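Local coordinates for protein thioredoxin (Bacillus cereus, PDB 4EUY) that is of unknown function but has a thioredoxin-like fold with a CxxC disulfide, consistent with a role in thiol-disulfide exchange, at residues A[17-27]-A[70-81]. Sequence-based numbering, arbitrary orientation.
Sequences EQQLVLLFIKT and FTGPTVLLFYNG
V21, L23 and I25 pair with F78, L76 and T74, each couple joined by two backbone hydrogen bonds, so 20-27 and 74-79 run antiparallel as central strands of a thioredoxin-like sheet. The straightest of these bonds, F78 N to V21 O, is 2.8 Å long with 171° at the hydrogen.

Packing is closest on the face carrying L20, L22, F24, V75 and L77. L22 CG sits 3.6 Å from V75 CG1, while L77 turns CD1 toward 20-27, to 3.4 Å from L22 CB. F24 has its CG anti to the backbone N (chi1 -172°), which lays the ring alongside P73, CZ 3.5 Å from P73 CB; V75 CG2, from the facing strand, slants in on F24 CD1. The peptide before P73 is cis, as in the cis-proline loop of thioredoxins, and beyond it T27 OG1 donates to T71 O (2.9 Å), tying the loop to the end of 20-27.

The other face is looser: L23 CD1 meets F78 CD2 at 4.1 Å, and I25 CG2 reaches the edge of the F70 ring. L23, I25 and F78 are partly open to solvent and F70 more so, while V21, L76 and T74 stay buried. Where 20-27 begins and 74-79 ends, exposed Q19 brings NE2 to the edge of the Y79 ring, on the L22 face, its amide turned 57° from the ring plane.

Strand 50-57 lies parallel along the far side of 20-27, and 82-88 continues the sheet antiparallel beyond 74-79. Helix 31-45 covers the tight face through L37 on F24, and C33, disulfide-bonded to C30, touches both P73 and K26.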
loop_
_atom_site.group_PDB
_atom_site.type_symbol
_atom_site.label_atom_id
_atom_site.label_comp_id
_atom_site.label_asym_id
_atom_site.label_seq_id
_atom_site.Cartn_x
_atom_site.Cartn_y
_atom_site.Cartn_z
ATOM N N GLU A 17 -1.627 -3.020 -14.151
ATOM C CA GLU A 17 -0.620 -2.111 -14.731
ATOM C C GLU A 17 -1.319 -0.780 -15.066
ATOM O O GLU A 17 -1.152 -0.214 -16.166
ATOM C CB GLU A 17 0.033 -2.703 -15.988
ATOM C CG GLU A 17 0.342 -4.193 -15.936
ATOM C CD GLU A 17 1.412 -4.562 -14.934
ATOM O OE1 GLU A 17 2.341 -5.293 -15.313
ATOM O OE2 GLU A 17 1.317 -4.154 -13.765
ATOM N N GLN A 18 -2.108 -0.315 -14.099
ATOM C CA GLN A 18 -2.780 0.981 -14.143
ATOM C C GLN A 18 -1.867 2.029 -13.376
ATOM O O GLN A 18 -2.281 2.609 -12.387
ATOM C CB GLN A 18 -4.163 0.900 -13.523
ATOM N N GLN A 19 -0.680 2.241 -13.914
ATOM C CA GLN A 19 0.257 3.236 -13.386
ATOM C C GLN A 19 0.749 3.004 -11.956
ATOM O O GLN A 19 1.337 1.975 -11.653
ATOM C CB GLN A 19 -0.362 4.617 -13.475
ATOM C CG GLN A 19 0.530 5.703 -12.920
ATOM C CD GLN A 19 0.763 6.820 -13.912
ATOM O OE1 GLN A 19 0.029 6.964 -14.889
ATOM N NE2 GLN A 19 1.789 7.618 -13.664
ATOM N N LEU A 20 0.513 3.950 -11.052
ATOM C CA LEU A 20 0.964 3.808 -9.664
ATOM C C LEU A 20 -0.060 3.255 -8.710
ATOM O O LEU A 20 -1.127 3.815 -8.573
ATOM C CB LEU A 20 1.389 5.186 -9.213
ATOM C CG LEU A 20 2.346 5.377 -8.057
ATOM C CD1 LEU A 20 3.511 4.425 -8.137
ATOM C CD2 LEU A 20 2.822 6.803 -7.986
ATOM N N VAL A 21 0.307 2.180 -8.032
ATOM C CA VAL A 21 -0.623 1.388 -7.219
ATOM C C VAL A 21 -0.004 0.921 -5.929
ATOM O O VAL A 21 1.150 0.577 -5.887
ATOM C CB VAL A 21 -0.946 0.094 -7.937
ATOM C CG1 VAL A 21 -1.820 -0.812 -7.070
ATOM C CG2 VAL A 21 -1.580 0.433 -9.264
ATOM N N LEU A 22 -0.798 0.859 -4.891
ATOM C CA LEU A 22 -0.266 0.638 -3.586
ATOM C C LEU A 22 -1.026 -0.543 -2.984
ATOM O O LEU A 22 -2.266 -0.526 -2.934
ATOM C CB LEU A 22 -0.439 1.922 -2.753
ATOM C CG LEU A 22 -0.051 1.749 -1.286
ATOM C CD1 LEU A 22 -0.130 3.062 -0.536
ATOM C CD2 LEU A 22 -0.962 0.727 -0.630
ATOM N N LEU A 23 -0.304 -1.572 -2.539
ATOM C CA LEU A 23 -0.969 -2.688 -1.860
ATOM C C LEU A 23 -0.812 -2.526 -0.413
ATOM O O LEU A 23 0.305 -2.278 0.080
ATOM C CB LEU A 23 -0.362 -4.013 -2.202
ATOM C CG LEU A 23 -1.089 -4.637 -3.371
ATOM C CD1 LEU A 23 -0.982 -3.696 -4.567
ATOM C CD2 LEU A 23 -0.425 -5.979 -3.627
ATOM N N PHE A 24 -1.935 -2.639 0.271
ATOM C CA PHE A 24 -1.929 -2.625 1.709
ATOM C C PHE A 24 -2.367 -4.025 2.118
ATOM O O PHE A 24 -3.518 -4.482 1.818
ATOM C CB PHE A 24 -2.877 -1.564 2.265
ATOM C CG PHE A 24 -2.756 -1.388 3.745
ATOM C CD1 PHE A 24 -2.041 -0.336 4.277
ATOM C CD2 PHE A 24 -3.312 -2.308 4.609
ATOM C CE1 PHE A 24 -1.893 -0.199 5.653
ATOM C CE2 PHE A 24 -3.189 -2.164 5.988
ATOM C CZ PHE A 24 -2.468 -1.116 6.515
ATOM N N ILE A 25 -1.460 -4.713 2.794
ATOM C CA ILE A 25 -1.725 -6.105 3.157
ATOM C C ILE A 25 -1.842 -6.245 4.634
ATOM O O ILE A 25 -0.990 -5.723 5.389
ATOM C CB ILE A 25 -0.607 -7.039 2.671
ATOM C CG1 ILE A 25 -0.370 -6.787 1.151
ATOM C CG2 ILE A 25 -0.977 -8.478 2.987
ATOM C CD1 ILE A 25 0.548 -7.791 0.500
ATOM N N LYS A 26 -2.900 -6.927 5.059
ATOM C CA LYS A 26 -3.145 -7.048 6.487
ATOM C C LYS A 26 -3.696 -8.378 6.835
ATOM O O LYS A 26 -4.017 -9.192 5.970
ATOM C CB LYS A 26 -4.078 -5.957 7.004
ATOM C CG LYS A 26 -5.227 -5.594 6.070
ATOM C CD LYS A 26 -6.279 -4.758 6.801
ATOM C CE LYS A 26 -7.366 -4.233 5.861
ATOM N NZ LYS A 26 -8.468 -3.559 6.623
ATOM N N THR A 27 -3.784 -8.591 8.139
ATOM C CA THR A 27 -4.208 -9.825 8.689
ATOM C C THR A 27 -5.450 -9.575 9.487
ATOM O O THR A 27 -5.683 -8.464 9.952
ATOM C CB THR A 27 -3.071 -10.355 9.534
ATOM O OG1 THR A 27 -2.139 -10.956 8.636
ATOM C CG2 THR A 27 -3.552 -11.420 10.622
ATOM N N PHE A 70 3.185 -13.954 10.532
ATOM C CA PHE A 70 2.912 -12.816 9.633
ATOM C C PHE A 70 1.628 -12.092 10.122
ATOM O O PHE A 70 0.539 -12.682 10.120
ATOM C CB PHE A 70 2.797 -13.079 8.123
ATOM C CG PHE A 70 2.454 -11.851 7.337
ATOM C CD1 PHE A 70 3.396 -10.832 7.163
ATOM C CD2 PHE A 70 1.181 -11.668 6.813
ATOM C CE1 PHE A 70 3.076 -9.671 6.449
ATOM C CE2 PHE A 70 0.857 -10.504 6.112
ATOM C CZ PHE A 70 1.804 -9.503 5.930
ATOM N N THR A 71 1.769 -10.824 10.533
ATOM C CA THR A 71 0.624 -9.960 10.887
ATOM C C THR A 71 0.497 -8.839 9.858
ATOM O O THR A 71 -0.563 -8.622 9.256
ATOM C CB THR A 71 0.792 -9.327 12.281
ATOM O OG1 THR A 71 2.132 -8.824 12.432
ATOM C CG2 THR A 71 0.490 -10.353 13.381
ATOM N N GLY A 72 1.613 -8.152 9.643
ATOM C CA GLY A 72 1.670 -7.011 8.752
ATOM C C GLY A 72 1.627 -5.810 9.661
ATOM O O GLY A 72 2.020 -5.887 10.815
ATOM N N PRO A 73 1.155 -4.686 9.145
ATOM C CA PRO A 73 0.760 -4.516 7.763
ATOM C C PRO A 73 1.942 -4.379 6.872
ATOM O O PRO A 73 3.053 -4.141 7.327
ATOM C CB PRO A 73 0.050 -3.175 7.778
ATOM C CG PRO A 73 0.746 -2.444 8.851
ATOM C CD PRO A 73 0.881 -3.480 9.924
ATOM N N THR A 74 1.686 -4.488 5.589
ATOM C CA THR A 74 2.721 -4.260 4.626
ATOM C C THR A 74 2.175 -3.396 3.545
ATOM O O THR A 74 1.054 -3.615 3.089
ATOM C CB THR A 74 3.194 -5.555 3.978
ATOM O OG1 THR A 74 3.661 -6.449 4.991
ATOM C CG2 THR A 74 4.310 -5.224 3.033
ATOM N N VAL A 75 2.968 -2.420 3.134
ATOM C CA VAL A 75 2.595 -1.604 2.017
ATOM C C VAL A 75 3.603 -1.820 0.940
ATOM O O VAL A 75 4.804 -1.835 1.211
ATOM C CB VAL A 75 2.579 -0.132 2.371
ATOM C CG1 VAL A 75 2.385 0.707 1.120
ATOM C CG2 VAL A 75 1.452 0.088 3.347
ATOM N N LEU A 76 3.099 -2.000 -0.272
ATOM C CA LEU A 76 3.949 -2.124 -1.420
ATOM C C LEU A 76 3.503 -1.098 -2.376
ATOM O O LEU A 76 2.291 -0.827 -2.517
ATOM C CB LEU A 76 3.760 -3.481 -2.075
ATOM C CG LEU A 76 4.126 -4.585 -1.104
ATOM C CD1 LEU A 76 4.185 -5.907 -1.822
ATOM C CD2 LEU A 76 5.483 -4.273 -0.515
ATOM N N LEU A 77 4.470 -0.520 -3.051
ATOM C CA LEU A 77 4.128 0.439 -4.045
ATOM C C LEU A 77 4.669 -0.083 -5.341
ATOM O O LEU A 77 5.843 -0.465 -5.413
ATOM C CB LEU A 77 4.739 1.777 -3.689
ATOM C CG LEU A 77 4.046 2.972 -4.316
ATOM C CD1 LEU A 77 2.560 2.939 -3.998
ATOM C CD2 LEU A 77 4.683 4.237 -3.787
ATOM N N PHE A 78 3.820 -0.088 -6.361
ATOM C CA PHE A 78 4.193 -0.556 -7.666
ATOM C C PHE A 78 4.077 0.538 -8.708
ATOM O O PHE A 78 3.063 1.258 -8.740
ATOM C CB PHE A 78 3.262 -1.668 -8.041
ATOM C CG PHE A 78 3.495 -2.916 -7.270
ATOM C CD1 PHE A 78 4.501 -3.781 -7.630
ATOM C CD2 PHE A 78 2.721 -3.237 -6.178
ATOM C CE1 PHE A 78 4.725 -4.946 -6.908
ATOM C CE2 PHE A 78 2.941 -4.405 -5.459
ATOM C CZ PHE A 78 3.933 -5.266 -5.830
ATOM N N TYR A 79 5.096 0.678 -9.558
ATOM C CA TYR A 79 4.976 1.591 -10.679
ATOM C C TYR A 79 5.067 0.815 -11.937
ATOM O O TYR A 79 6.041 0.114 -12.146
ATOM C CB TYR A 79 6.041 2.667 -10.709
ATOM C CG TYR A 79 5.893 3.579 -11.913
ATOM C CD1 TYR A 79 4.703 4.262 -12.151
ATOM C CD2 TYR A 79 6.945 3.750 -12.815
ATOM C CE1 TYR A 79 4.557 5.088 -13.250
ATOM C CE2 TYR A 79 6.821 4.580 -13.928
ATOM C CZ TYR A 79 5.623 5.248 -14.145
ATOM O OH TYR A 79 5.495 6.076 -15.248
ATOM N N ASN A 80 4.050 0.970 -12.782
ATOM C CA ASN A 80 3.888 0.158 -13.977
ATOM C C ASN A 80 4.298 -1.292 -13.698
ATOM O O ASN A 80 5.005 -1.903 -14.473
ATOM C CB ASN A 80 4.690 0.756 -15.154
ATOM C CG ASN A 80 4.008 1.957 -15.785
ATOM O OD1 ASN A 80 3.776 2.972 -15.134
ATOM N ND2 ASN A 80 3.689 1.847 -17.066
ATOM N N GLY A 81 3.876 -1.842 -12.569
ATOM C CA GLY A 81 4.187 -3.241 -12.266
ATOM C C GLY A 81 5.485 -3.477 -11.504
ATOM O O GLY A 81 5.608 -4.492 -10.801
#